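Local coordinates for protein aldehyde dehydrogenase 21 (ALDH21) (Physcomitrella patens subsp. patens, PDB 5N5S) that probably oxidises D-glyceraldehyde 3-phosphate to 3-phosphoglycerate with NADP(+) and water, without phosphorylation, as a member of the aldehyde dehydrogenase family, at residues G180-V185 with F258-F263; G316-I321 with E414-V419; A410-I415 with N437-L442. All blocks are in the same frame, centred on the assembly; numbering follows the deposited sequence.

Contact 1: residues G180-V185 with F258-F263; sequences GPVSMV and FKLLTF. With NAP (NADP nicotinamide-adenine-dinucleotide phosphate), chain G.
Ser-183 and Leu-260 to Thr-262 meet in the parallel part of the sheet of the Rossmann-type coenzyme domain, where strands 182-185 and 260-263 run side by side, 15° apart. Three backbone bonds form the ladder: Ser-183 N gives to Leu-260 O (2.8 Å), Thr-262 N to Ser-183 O (2.8 Å, 178° at the hydrogen), and Val-185 N to Thr-262 O. A fourth, Lys-259 N to Pro-181 O at 2.9 Å, extends the pairing into the loops before the strands. On the other edge of strand 182-185, Val-182 and Met-184 bond to strand 209-212, so this strand is inside the sheet. The buried side-chain hydroxyls are satisfied as well: Ser-183 OG pairs with Phe-252 O, and Thr-262 OG1 with Lys-198 NZ. With OG1 anti to the backbone N (chi1 178°), Thr-262 keeps its methyl CG2 for Val-182 CG1 and Met-184 CG. Ser-183 CB sits squarely over the Phe-258 ring, 3.5 Å from its centroid, a CH-pi contact. At the C-terminal end, the edge of the Phe-263 ring meets Val-185 CG1, and Phe-263 CE1 lies 3.3 Å from the adenosine-ribose oxygen O4B of NADP.

Contact 2: residues G316-I321 with E414-V419; sequences GGQSCI and EIFGPV. With NAP (NADP nicotinamide-adenine-dinucleotide phosphate), chain G.
Phe-416 lies against the backbone of Gln-318 in the active-site loop of the aldehyde dehydrogenase fold, the loop that carries Cys-320, seen to bind both succinate and NADP. The main contact is CH-pi: Gln-318 CA stands over the centre of the Phe-416 ring, 3.7 Å from the centroid and 8° off its normal. The opposite face of the ring takes C3D of the nicotinamide ribose, which leaves the phenyl group sandwiched between loop and coenzyme. Phe-416 CG is anti to the backbone N (chi1 -153°), and this swings the ring under Gln-318 and Ser-319.

Backbone contacts between the loops are of the CA-H...O kind. Gly-317 CA approaches Gly-417 O at 3.3 Å and 171° at the hydrogen, while Phe-416 CA meets Gly-317 O. A side chain on Gly-317 would run into Gly-417 O, and its positive phi also favours glycine. Alongside, Pro-418 CD packs on Gly-316 O at 3.3 Å.

The hydrogen bonds of Gln-318 and Glu-414 go to third parties. Gln-318 OE1 accepts from Ile-363 N, which fixes the far end of that extended side chain. Glu-414 reaches the nicotinamide ribose with both carboxylate oxygens: the hydroxyl O3D donates to Glu-414 OE1 at 2.9 Å, and O2D donates to Glu-414 OE2 at 2.8 Å.

Contact 3: residues A410-I415 with N437-L442; sequences ARKEEI and NTHYGL. With NAP (NADP nicotinamide-adenine-dinucleotide phosphate), chain G.
Arg-411 holds the backbone carbonyl of Asn-437 end-on, with both terminal nitrogens on one oxygen. NH1 and NH2 of Arg-411 each lie 3.0 Å from Asn-437 O, which is only 1° out of the guanidinium plane. NH1 comes to a lone pair in the carbonyl plane; NH2 is nearly in line with the C=O bond. A bend at chi2 (55°) turns the otherwise extended chain toward Asn-437, and NH1 also makes a salt bridge to Glu-434, whose other carboxylate oxygen takes Asn-437 ND2. With an alanine here, both guanidinium donors to Asn-437 O would be gone, which would probably leave that carbonyl and Glu-434 without their charged partner.

The remaining hydrogen bonds involve the aromatic residues farther along. Glu-414 N donates to Tyr-440 OH at 3.2 Å, tying the peptide just ahead of the ribose-binding carboxylate to the second loop. His-439 NE2 gives only a weak, bent bond to Lys-412 O near the C-terminal end of the helix, whereas ND1 of the same ring is paired with Asp-486.

The other contacts are van der Waals and edge approaches. Glu-413 OE1 comes up to the edge of the imidazole, 3.4 Å from His-439 CE1, with the carboxylate and ring planes 53° apart. The phenol lies beside Glu-414, Tyr-440 OH being 3.7 Å from Glu-414 CB, and its CE2 is over the His-439 ring near the rim. Together these contacts join the end of helix 409-412 to the loop before strand 443-447, forming a second shell beside the nicotinamide-ribose site of the aldehyde dehydrogenase fold.

Along the chain, contact 1 closes before the other two open; contact 3 then begins on the stretch where contact 2 ends, and the two share Glu-414 and Ile-415. Contact 1 belongs to the sheet containing strands 182-185 and 260-264, whereas contacts 2 and 3 are built from the end of helix 409-412 and the loops leading into strands 323-329, 419-425 and 443-447 of the other large sheet. The centre of contact 1 is about 27 Å from those of the other two; the centres of contacts 2 and 3 are about 11 Å apart, and these two contacts touch where Cys-320 O meets Leu-442 CD2. All three reach the same NADP, contact 1 at its adenosine end and contacts 2 and 3 at its nicotinamide end, so the coenzyme spans the two sheet regions.

Contact 1: residues G180-V185 with F258-F263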
loop_
_atom_site.group_PDB
_atom_site.type_symbol
_atom_site.label_atom_id
_atom_site.label_comp_id
_atom_site.label_asym_id
_atom_site.label_seq_id
_atom_site.Cartn_x
_atom_site.Cartn_y
_atom_site.Cartn_z
ATOM N N GLY B 180 15.527 -15.803 9.021
ATOM C CA GLY B 180 16.182 -17.001 9.526
ATOM C C GLY B 180 15.985 -17.177 11.022
ATOM O O GLY B 180 15.001 -16.658 11.563
ATOM N N PRO B 181 16.917 -17.886 11.731
ATOM C CA PRO B 181 16.746 -18.093 13.186
ATOM C C PRO B 181 16.718 -16.805 13.987
ATOM O O PRO B 181 17.497 -15.886 13.733
ATOM C CB PRO B 181 17.927 -18.985 13.566
ATOM C CG PRO B 181 18.330 -19.651 12.269
ATOM C CD PRO B 181 18.120 -18.593 11.235
ATOM N N VAL B 182 15.763 -16.724 14.918
ATOM C CA VAL B 182 15.536 -15.552 15.745
ATOM C C VAL B 182 15.843 -15.874 17.208
ATOM O O VAL B 182 15.456 -16.928 17.717
ATOM C CB VAL B 182 14.084 -15.020 15.541
ATOM C CG1 VAL B 182 13.832 -13.732 16.318
ATOM C CG2 VAL B 182 13.753 -14.822 14.059
ATOM N N SER B 183 16.544 -14.961 17.878
ATOM C CA SER B 183 16.829 -15.055 19.302
ATOM C C SER B 183 15.832 -14.137 20.005
ATOM O O SER B 183 15.708 -12.957 19.650
ATOM C CB SER B 183 18.255 -14.623 19.605
ATOM O OG SER B 183 18.496 -14.720 20.997
ATOM N N MET B 184 15.113 -14.687 20.991
ATOM C CA MET B 184 14.114 -13.936 21.744
ATOM C C MET B 184 14.423 -13.910 23.220
ATOM O O MET B 184 14.686 -14.945 23.833
ATOM C CB MET B 184 12.705 -14.496 21.508
ATOM C CG MET B 184 12.293 -14.487 20.078
ATOM S SD MET B 184 10.897 -15.559 19.851
ATOM C CE MET B 184 10.546 -15.211 18.178
ATOM N N VAL B 185 14.415 -12.706 23.782
ATOM C CA VAL B 185 14.653 -12.476 25.204
ATOM C C VAL B 185 13.506 -11.573 25.679
ATOM O O VAL B 185 13.326 -10.477 25.147
ATOM C CB VAL B 185 16.061 -11.902 25.502
ATOM C CG1 VAL B 185 16.289 -11.789 26.999
ATOM C CG2 VAL B 185 17.162 -12.752 24.866
ATOM N N PHE B 258 22.121 -16.866 14.730
ATOM C CA PHE B 258 20.879 -16.111 14.791
ATOM C C PHE B 258 21.025 -14.934 13.820
ATOM O O PHE B 258 22.066 -14.259 13.815
ATOM C CB PHE B 258 20.622 -15.568 16.200
ATOM C CG PHE B 258 20.305 -16.548 17.306
ATOM C CD1 PHE B 258 19.136 -17.302 17.275
ATOM C CD2 PHE B 258 21.098 -16.609 18.449
ATOM C CE1 PHE B 258 18.795 -18.140 18.342
ATOM C CE2 PHE B 258 20.744 -17.431 19.520
ATOM C CZ PHE B 258 19.593 -18.188 19.460
ATOM N N LYS B 259 19.985 -14.690 13.000
ATOM C CA LYS B 259 19.982 -13.591 12.034
ATOM C C LYS B 259 19.315 -12.339 12.615
ATOM O O LYS B 259 19.491 -11.236 12.091
ATOM C CB LYS B 259 19.352 -14.026 10.698
ATOM C CG LYS B 259 20.122 -15.149 9.965
ATOM C CD LYS B 259 21.544 -14.752 9.481
ATOM C CE LYS B 259 21.677 -13.923 8.198
ATOM N NZ LYS B 259 21.235 -14.657 6.981
ATOM N N LEU B 260 18.586 -12.514 13.724
ATOM C CA LEU B 260 17.914 -11.440 14.434
ATOM C C LEU B 260 17.862 -11.716 15.932
ATOM O O LEU B 260 17.637 -12.854 16.352
ATOM C CB LEU B 260 16.486 -11.213 13.872
ATOM C CG LEU B 260 15.537 -10.273 14.659
ATOM C CD1 LEU B 260 15.796 -8.808 14.334
ATOM C CD2 LEU B 260 14.099 -10.610 14.398
ATOM N N LEU B 261 18.065 -10.662 16.719
ATOM C CA LEU B 261 17.908 -10.655 18.158
ATOM C C LEU B 261 16.763 -9.675 18.465
ATOM O O LEU B 261 16.820 -8.500 18.086
ATOM C CB LEU B 261 19.208 -10.230 18.892
ATOM C CG LEU B 261 19.066 -9.799 20.376
ATOM C CD1 LEU B 261 18.655 -10.974 21.280
ATOM C CD2 LEU B 261 20.341 -9.167 20.880
ATOM N N THR B 262 15.711 -10.174 19.103
ATOM C CA THR B 262 14.590 -9.332 19.518
ATOM C C THR B 262 14.535 -9.378 21.043
ATOM O O THR B 262 14.341 -10.439 21.641
ATOM C CB THR B 262 13.274 -9.623 18.748
ATOM O OG1 THR B 262 12.234 -8.793 19.263
ATOM C CG2 THR B 262 12.857 -11.091 18.755
ATOM N N PHE B 263 14.804 -8.228 21.659
ATOM C CA PHE B 263 14.846 -8.077 23.106
ATOM C C PHE B 263 13.802 -7.122 23.642
ATOM O O PHE B 263 13.620 -6.022 23.112
ATOM C CB PHE B 263 16.255 -7.628 23.541
ATOM C CG PHE B 263 16.433 -7.307 25.010
ATOM C CD1 PHE B 263 16.766 -8.302 25.924
ATOM C CD2 PHE B 263 16.285 -6.007 25.479
ATOM C CE1 PHE B 263 16.940 -8.004 27.280
ATOM C CE2 PHE B 263 16.454 -5.716 26.839
ATOM C CZ PHE B 263 16.790 -6.717 27.724
HETATM P PA NAP G . 15.648 -7.082 32.423
HETATM O O1A NAP G . 16.591 -6.276 31.609
HETATM O O2A NAP G . 16.122 -7.325 33.861
HETATM O O5B NAP G . 15.474 -8.552 31.818
HETATM C C5B NAP G . 14.788 -8.925 30.606
HETATM C C4B NAP G . 15.322 -10.266 30.162
HETATM O O4B NAP G . 16.728 -10.157 29.836
HETATM C C3B NAP G . 15.209 -11.423 31.160
HETATM O O3B NAP G . 14.797 -12.603 30.477
HETATM C C2B NAP G . 16.629 -11.542 31.711
HETATM O O2B NAP G . 16.977 -12.798 32.330
HETATM C C1B NAP G . 17.440 -11.206 30.466
HETATM N N9A NAP G . 18.850 -10.830 30.556
HETATM C C8A NAP G . 19.415 -9.909 31.401
HETATM N N7A NAP G . 20.697 -9.725 31.208
HETATM C C5A NAP G . 21.002 -10.582 30.161
HETATM C C6A NAP G . 22.201 -10.847 29.463
HETATM N N6A NAP G . 23.355 -10.226 29.712
HETATM N N1A NAP G . 22.160 -11.760 28.462
HETATM C C2A NAP G . 20.995 -12.359 28.183
HETATM N N3A NAP G . 19.802 -12.187 28.768
HETATM C C4A NAP G . 19.873 -11.277 29.755
HETATM O O3 NAP G . 14.134 -6.595 32.584
HETATM P PN NAP G . 12.896 -7.028 33.501
HETATM O O1N NAP G . 13.179 -6.658 34.906
HETATM O O2N NAP G . 12.531 -8.427 33.192
HETATM O O5D NAP G . 11.776 -6.041 32.932
HETATM C C5D NAP G . 11.730 -4.642 33.313
HETATM C C4D NAP G . 12.186 -3.724 32.199
HETATM O O4D NAP G . 11.562 -4.112 30.951
HETATM C C3D NAP G . 11.796 -2.260 32.381
HETATM O O3D NAP G . 12.839 -1.377 31.977
HETATM C C2D NAP G . 10.567 -2.154 31.482
HETATM O O2D NAP G . 10.221 -0.845 31.054
HETATM C C1D NAP G . 11.065 -2.982 30.262
HETATM N N1N NAP G . 9.895 -3.419 29.394
HETATM C C2N NAP G . 9.788 -2.958 28.064
HETATM C C3N NAP G . 8.646 -3.266 27.341
HETATM C C7N NAP G . 8.325 -2.733 25.958
HETATM O O7N NAP G . 7.343 -3.194 25.336
HETATM N N7N NAP G . 9.137 -1.810 25.430
HETATM C C4N NAP G . 7.655 -4.037 27.952
HETATM C C5N NAP G . 7.801 -4.478 29.257
HETATM C C6N NAP G . 8.928 -4.166 29.958
HETATM P P2B NAP G . 16.644 -13.215 33.840
HETATM O O1X NAP G . 15.588 -12.370 34.511
HETATM O O2X NAP G . 18.003 -13.212 34.581
HETATM O O3X NAP G . 16.192 -14.653 33.593
#

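Contact 2: residues G316-I321 with E414-V419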
loop_
_atom_site.group_PDB
_atom_site.type_symbol
_atom_site.label_atom_id
_atom_site.label_comp_id
_atom_site.label_asym_id
_atom_site.label_seq_id
_atom_site.Cartn_x
_atom_site.Cartn_y
_atom_site.Cartn_z
ATOM N N GLY B 316 0.607 -1.935 39.372
ATOM C CA GLY B 316 1.431 -1.221 40.339
ATOM C C GLY B 316 2.595 -0.484 39.707
ATOM O O GLY B 316 3.697 -0.496 40.259
ATOM N N GLY B 317 2.358 0.098 38.523
ATOM C CA GLY B 317 3.352 0.840 37.759
ATOM C C GLY B 317 4.462 0.006 37.152
ATOM O O GLY B 317 5.379 0.558 36.537
ATOM N N GLN B 318 4.389 -1.331 37.305
ATOM C CA GLN B 318 5.377 -2.266 36.765
ATOM C C GLN B 318 5.043 -2.551 35.298
ATOM O O GLN B 318 4.751 -3.685 34.900
ATOM C CB GLN B 318 5.500 -3.533 37.638
ATOM C CG GLN B 318 6.114 -3.249 39.009
ATOM C CD GLN B 318 6.209 -4.471 39.883
ATOM O OE1 GLN B 318 7.295 -4.851 40.358
ATOM N NE2 GLN B 318 5.080 -5.137 40.095
ATOM N N SER B 319 5.070 -1.464 34.509
ATOM C CA SER B 319 4.781 -1.380 33.079
ATOM C C SER B 319 5.763 -0.387 32.439
ATOM O O SER B 319 6.203 0.586 33.071
ATOM C CB SER B 319 3.342 -0.906 32.865
ATOM O OG SER B 319 2.959 -0.780 31.505
ATOM N N CYS B 320 6.105 -0.660 31.183
ATOM C CA CYS B 320 6.994 0.125 30.328
ATOM C C CYS B 320 6.326 1.402 29.867
ATOM O O CYS B 320 7.022 2.336 29.457
ATOM C CB CYS B 320 7.415 -0.719 29.136
ATOM S SG CYS B 320 6.043 -1.625 28.372
ATOM N N ILE B 321 4.970 1.413 29.858
ATOM C CA ILE B 321 4.124 2.567 29.489
ATOM C C ILE B 321 3.343 3.086 30.706
ATOM O O ILE B 321 2.267 3.668 30.570
ATOM C CB ILE B 321 3.227 2.330 28.245
ATOM C CG1 ILE B 321 2.448 0.995 28.325
ATOM C CG2 ILE B 321 4.048 2.458 26.977
ATOM C CD1 ILE B 321 1.369 0.768 27.208
ATOM N N GLU B 414 13.459 5.682 35.203
ATOM C CA GLU B 414 12.201 4.934 35.185
ATOM C C GLU B 414 11.968 4.341 36.583
ATOM O O GLU B 414 12.803 3.578 37.088
ATOM C CB GLU B 414 12.247 3.825 34.115
ATOM C CG GLU B 414 11.086 2.848 34.202
ATOM C CD GLU B 414 11.039 1.805 33.107
ATOM O OE1 GLU B 414 12.121 1.357 32.665
ATOM O OE2 GLU B 414 9.919 1.412 32.709
ATOM N N ILE B 415 10.846 4.717 37.203
ATOM C CA ILE B 415 10.489 4.295 38.552
ATOM C C ILE B 415 10.041 2.814 38.569
ATOM O O ILE B 415 10.525 2.052 39.413
ATOM C CB ILE B 415 9.477 5.316 39.174
ATOM C CG1 ILE B 415 10.039 5.935 40.486
ATOM C CG2 ILE B 415 8.028 4.810 39.337
ATOM C CD1 ILE B 415 10.127 5.031 41.769
ATOM N N PHE B 416 9.172 2.402 37.607
ATOM C CA PHE B 416 8.623 1.041 37.467
ATOM C C PHE B 416 7.960 0.581 38.788
ATOM O O PHE B 416 8.156 -0.545 39.243
ATOM C CB PHE B 416 9.714 0.069 36.954
ATOM C CG PHE B 416 9.226 -1.131 36.181
ATOM C CD1 PHE B 416 8.789 -1.002 34.867
ATOM C CD2 PHE B 416 9.258 -2.400 36.744
ATOM C CE1 PHE B 416 8.345 -2.115 34.150
ATOM C CE2 PHE B 416 8.826 -3.514 36.022
ATOM C CZ PHE B 416 8.381 -3.365 34.725
ATOM N N GLY B 417 7.199 1.501 39.389
ATOM C CA GLY B 417 6.499 1.315 40.655
ATOM C C GLY B 417 5.210 2.111 40.753
ATOM O O GLY B 417 4.907 2.888 39.840
ATOM N N PRO B 418 4.410 1.942 41.847
ATOM C CA PRO B 418 3.148 2.695 41.955
ATOM C C PRO B 418 3.380 4.118 42.471
ATOM O O PRO B 418 2.932 4.481 43.555
ATOM C CB PRO B 418 2.293 1.828 42.893
ATOM C CG PRO B 418 3.273 1.057 43.712
ATOM C CD PRO B 418 4.620 1.080 43.031
ATOM N N VAL B 419 4.115 4.916 41.674
ATOM C CA VAL B 419 4.499 6.302 41.968
ATOM C C VAL B 419 4.142 7.196 40.761
ATOM O O VAL B 419 4.511 6.885 39.625
ATOM C CB VAL B 419 6.015 6.417 42.343
ATOM C CG1 VAL B 419 6.394 7.847 42.721
ATOM C CG2 VAL B 419 6.402 5.446 43.460
HETATM P PA NAP G . 15.648 -7.082 32.423
HETATM O O1A NAP G . 16.591 -6.276 31.609
HETATM O O2A NAP G . 16.122 -7.325 33.861
HETATM O O5B NAP G . 15.474 -8.552 31.818
HETATM C C5B NAP G . 14.788 -8.925 30.606
HETATM C C4B NAP G . 15.322 -10.266 30.162
HETATM O O4B NAP G . 16.728 -10.157 29.836
HETATM C C3B NAP G . 15.209 -11.423 31.160
HETATM O O3B NAP G . 14.797 -12.603 30.477
HETATM C C2B NAP G . 16.629 -11.542 31.711
HETATM O O2B NAP G . 16.977 -12.798 32.330
HETATM C C1B NAP G . 17.440 -11.206 30.466
HETATM N N9A NAP G . 18.850 -10.830 30.556
HETATM C C8A NAP G . 19.415 -9.909 31.401
HETATM N N7A NAP G . 20.697 -9.725 31.208
HETATM C C5A NAP G . 21.002 -10.582 30.161
HETATM C C6A NAP G . 22.201 -10.847 29.463
HETATM N N6A NAP G . 23.355 -10.226 29.712
HETATM N N1A NAP G . 22.160 -11.760 28.462
HETATM C C2A NAP G . 20.995 -12.359 28.183
HETATM N N3A NAP G . 19.802 -12.187 28.768
HETATM C C4A NAP G . 19.873 -11.277 29.755
HETATM O O3 NAP G . 14.134 -6.595 32.584
HETATM P PN NAP G . 12.896 -7.028 33.501
HETATM O O1N NAP G . 13.179 -6.658 34.906
HETATM O O2N NAP G . 12.531 -8.427 33.192
HETATM O O5D NAP G . 11.776 -6.041 32.932
HETATM C C5D NAP G . 11.730 -4.642 33.313
HETATM C C4D NAP G . 12.186 -3.724 32.199
HETATM O O4D NAP G . 11.562 -4.112 30.951
HETATM C C3D NAP G . 11.796 -2.260 32.381
HETATM O O3D NAP G . 12.839 -1.377 31.977
HETATM C C2D NAP G . 10.567 -2.154 31.482
HETATM O O2D NAP G . 10.221 -0.845 31.054
HETATM C C1D NAP G . 11.065 -2.982 30.262
HETATM N N1N NAP G . 9.895 -3.419 29.394
HETATM C C2N NAP G . 9.788 -2.958 28.064
HETATM C C3N NAP G . 8.646 -3.266 27.341
HETATM C C7N NAP G . 8.325 -2.733 25.958
HETATM O O7N NAP G . 7.343 -3.194 25.336
HETATM N N7N NAP G . 9.137 -1.810 25.430
HETATM C C4N NAP G . 7.655 -4.037 27.952
HETATM C C5N NAP G . 7.801 -4.478 29.257
HETATM C C6N NAP G . 8.928 -4.166 29.958
HETATM P P2B NAP G . 16.644 -13.215 33.840
HETATM O O1X NAP G . 15.588 -12.370 34.511
HETATM O O2X NAP G . 18.003 -13.212 34.581
HETATM O O3X NAP G . 16.192 -14.653 33.593
#

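Contact 3: residues A410-I415 with N437-L442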
loop_
_atom_site.group_PDB
_atom_site.type_symbol
_atom_site.label_atom_id
_atom_site.label_comp_id
_atom_site.label_asym_id
_atom_site.label_seq_id
_atom_site.Cartn_x
_atom_site.Cartn_y
_atom_site.Cartn_z
ATOM N N ALA B 410 13.614 9.581 40.997
ATOM C CA ALA B 410 12.192 9.368 40.726
ATOM C C ALA B 410 11.726 10.122 39.453
ATOM O O ALA B 410 10.838 9.637 38.752
ATOM C CB ALA B 410 11.363 9.792 41.927
ATOM N N ARG B 411 12.354 11.277 39.144
ATOM C CA ARG B 411 12.052 12.098 37.967
ATOM C C ARG B 411 12.920 11.750 36.744
ATOM O O ARG B 411 12.408 11.699 35.620
ATOM C CB ARG B 411 12.133 13.605 38.323
ATOM C CG ARG B 411 11.998 14.609 37.165
ATOM C CD ARG B 411 10.743 14.451 36.309
ATOM N NE ARG B 411 10.674 15.445 35.239
ATOM C CZ ARG B 411 11.208 15.299 34.033
ATOM N NH1 ARG B 411 11.095 16.263 33.132
ATOM N NH2 ARG B 411 11.878 14.198 33.724
ATOM N N LYS B 412 14.226 11.554 36.963
ATOM C CA LYS B 412 15.221 11.268 35.935
ATOM C C LYS B 412 15.067 9.857 35.331
ATOM O O LYS B 412 14.932 9.704 34.113
ATOM C CB LYS B 412 16.625 11.449 36.546
ATOM C CG LYS B 412 17.762 11.643 35.541
ATOM C CD LYS B 412 19.139 11.393 36.176
ATOM C CE LYS B 412 19.552 12.435 37.197
ATOM N NZ LYS B 412 20.564 11.899 38.142
ATOM N N GLU B 413 15.112 8.837 36.197
ATOM C CA GLU B 413 15.073 7.426 35.827
ATOM C C GLU B 413 13.660 6.827 35.885
ATOM O O GLU B 413 12.773 7.394 36.532
ATOM C CB GLU B 413 16.055 6.627 36.717
ATOM C CG GLU B 413 17.482 7.170 36.769
ATOM C CD GLU B 413 18.279 7.218 35.474
ATOM O OE1 GLU B 413 18.055 6.364 34.583
ATOM O OE2 GLU B 413 19.146 8.114 35.357
ATOM N N GLU B 414 13.459 5.682 35.203
ATOM C CA GLU B 414 12.201 4.934 35.185
ATOM C C GLU B 414 11.968 4.341 36.583
ATOM O O GLU B 414 12.803 3.578 37.088
ATOM C CB GLU B 414 12.247 3.825 34.115
ATOM C CG GLU B 414 11.086 2.848 34.202
ATOM C CD GLU B 414 11.039 1.805 33.107
ATOM O OE1 GLU B 414 12.121 1.357 32.665
ATOM O OE2 GLU B 414 9.919 1.412 32.709
ATOM N N ILE B 415 10.846 4.717 37.203
ATOM C CA ILE B 415 10.489 4.295 38.552
ATOM C C ILE B 415 10.041 2.814 38.569
ATOM O O ILE B 415 10.525 2.052 39.413
ATOM C CB ILE B 415 9.477 5.316 39.174
ATOM C CG1 ILE B 415 10.039 5.935 40.486
ATOM C CG2 ILE B 415 8.028 4.810 39.337
ATOM C CD1 ILE B 415 10.127 5.031 41.769
ATOM N N ASN B 437 11.377 16.250 28.062
ATOM C CA ASN B 437 12.549 16.411 28.927
ATOM C C ASN B 437 12.835 15.117 29.708
ATOM O O ASN B 437 12.632 15.030 30.924
ATOM C CB ASN B 437 12.429 17.660 29.810
ATOM C CG ASN B 437 13.686 18.020 30.550
ATOM O OD1 ASN B 437 14.803 17.575 30.224
ATOM N ND2 ASN B 437 13.534 18.842 31.578
ATOM N N THR B 438 13.285 14.093 28.942
ATOM C CA THR B 438 13.605 12.731 29.377
ATOM C C THR B 438 14.497 12.041 28.350
ATOM O O THR B 438 14.424 12.357 27.160
ATOM C CB THR B 438 12.307 11.917 29.691
ATOM O OG1 THR B 438 12.651 10.657 30.260
ATOM C CG2 THR B 438 11.401 11.713 28.476
ATOM N N HIS B 439 15.333 11.089 28.806
ATOM C CA HIS B 439 16.175 10.304 27.906
ATOM C C HIS B 439 15.357 9.149 27.297
ATOM O O HIS B 439 15.818 8.476 26.369
ATOM C CB HIS B 439 17.505 9.853 28.554
ATOM C CG HIS B 439 17.392 9.265 29.930
ATOM N ND1 HIS B 439 17.653 7.917 30.171
ATOM C CD2 HIS B 439 17.121 9.870 31.110
ATOM C CE1 HIS B 439 17.505 7.748 31.478
ATOM N NE2 HIS B 439 17.180 8.893 32.084
ATOM N N TYR B 440 14.114 8.971 27.791
ATOM C CA TYR B 440 13.163 7.970 27.314
ATOM C C TYR B 440 12.247 8.572 26.238
ATOM O O TYR B 440 12.306 9.774 25.987
ATOM C CB TYR B 440 12.347 7.386 28.481
ATOM C CG TYR B 440 13.187 6.774 29.582
ATOM C CD1 TYR B 440 13.691 5.479 29.467
ATOM C CD2 TYR B 440 13.458 7.480 30.752
ATOM C CE1 TYR B 440 14.439 4.902 30.496
ATOM C CE2 TYR B 440 14.178 6.905 31.795
ATOM C CZ TYR B 440 14.683 5.623 31.658
ATOM O OH TYR B 440 15.420 5.087 32.687
ATOM N N GLY B 441 11.427 7.738 25.609
ATOM C CA GLY B 441 10.504 8.174 24.569
ATOM C C GLY B 441 9.667 7.040 24.028
ATOM O O GLY B 441 9.731 6.742 22.835
ATOM N N LEU B 442 8.907 6.372 24.912
ATOM C CA LEU B 442 8.073 5.236 24.515
ATOM C C LEU B 442 6.697 5.731 24.091
ATOM O O LEU B 442 6.377 5.768 22.893
ATOM C CB LEU B 442 8.027 4.151 25.629
ATOM C CG LEU B 442 7.539 2.729 25.255
ATOM C CD1 LEU B 442 8.181 2.215 24.016
ATOM C CD2 LEU B 442 7.808 1.756 26.363
HETATM P PA NAP G . 15.648 -7.082 32.423
HETATM O O1A NAP G . 16.591 -6.276 31.609
HETATM O O2A NAP G . 16.122 -7.325 33.861
HETATM O O5B NAP G . 15.474 -8.552 31.818
HETATM C C5B NAP G . 14.788 -8.925 30.606
HETATM C C4B NAP G . 15.322 -10.266 30.162
HETATM O O4B NAP G . 16.728 -10.157 29.836
HETATM C C3B NAP G . 15.209 -11.423 31.160
HETATM O O3B NAP G . 14.797 -12.603 30.477
HETATM C C2B NAP G . 16.629 -11.542 31.711
HETATM O O2B NAP G . 16.977 -12.798 32.330
HETATM C C1B NAP G . 17.440 -11.206 30.466
HETATM N N9A NAP G . 18.850 -10.830 30.556
HETATM C C8A NAP G . 19.415 -9.909 31.401
HETATM N N7A NAP G . 20.697 -9.725 31.208
HETATM C C5A NAP G . 21.002 -10.582 30.161
HETATM C C6A NAP G . 22.201 -10.847 29.463
HETATM N N6A NAP G . 23.355 -10.226 29.712
HETATM N N1A NAP G . 22.160 -11.760 28.462
HETATM C C2A NAP G . 20.995 -12.359 28.183
HETATM N N3A NAP G . 19.802 -12.187 28.768
HETATM C C4A NAP G . 19.873 -11.277 29.755
HETATM O O3 NAP G . 14.134 -6.595 32.584
HETATM P PN NAP G . 12.896 -7.028 33.501
HETATM O O1N NAP G . 13.179 -6.658 34.906
HETATM O O2N NAP G . 12.531 -8.427 33.192
HETATM O O5D NAP G . 11.776 -6.041 32.932
HETATM C C5D NAP G . 11.730 -4.642 33.313
HETATM C C4D NAP G . 12.186 -3.724 32.199
HETATM O O4D NAP G . 11.562 -4.112 30.951
HETATM C C3D NAP G . 11.796 -2.260 32.381
HETATM O O3D NAP G . 12.839 -1.377 31.977
HETATM C C2D NAP G . 10.567 -2.154 31.482
HETATM O O2D NAP G . 10.221 -0.845 31.054
HETATM C C1D NAP G . 11.065 -2.982 30.262
HETATM N N1N NAP G . 9.895 -3.419 29.394
HETATM C C2N NAP G . 9.788 -2.958 28.064
HETATM C C3N NAP G . 8.646 -3.266 27.341
HETATM C C7N NAP G . 8.325 -2.733 25.958
HETATM O O7N NAP G . 7.343 -3.194 25.336
HETATM N N7N NAP G . 9.137 -1.810 25.430
HETATM C C4N NAP G . 7.655 -4.037 27.952
HETATM C C5N NAP G . 7.801 -4.478 29.257
HETATM C C6N NAP G . 8.928 -4.166 29.958
HETATM P P2B NAP G . 16.644 -13.215 33.840
HETATM O O1X NAP G . 15.588 -12.370 34.511
HETATM O O2X NAP G . 18.003 -13.212 34.581
HETATM O O3X NAP G . 16.192 -14.653 33.593
#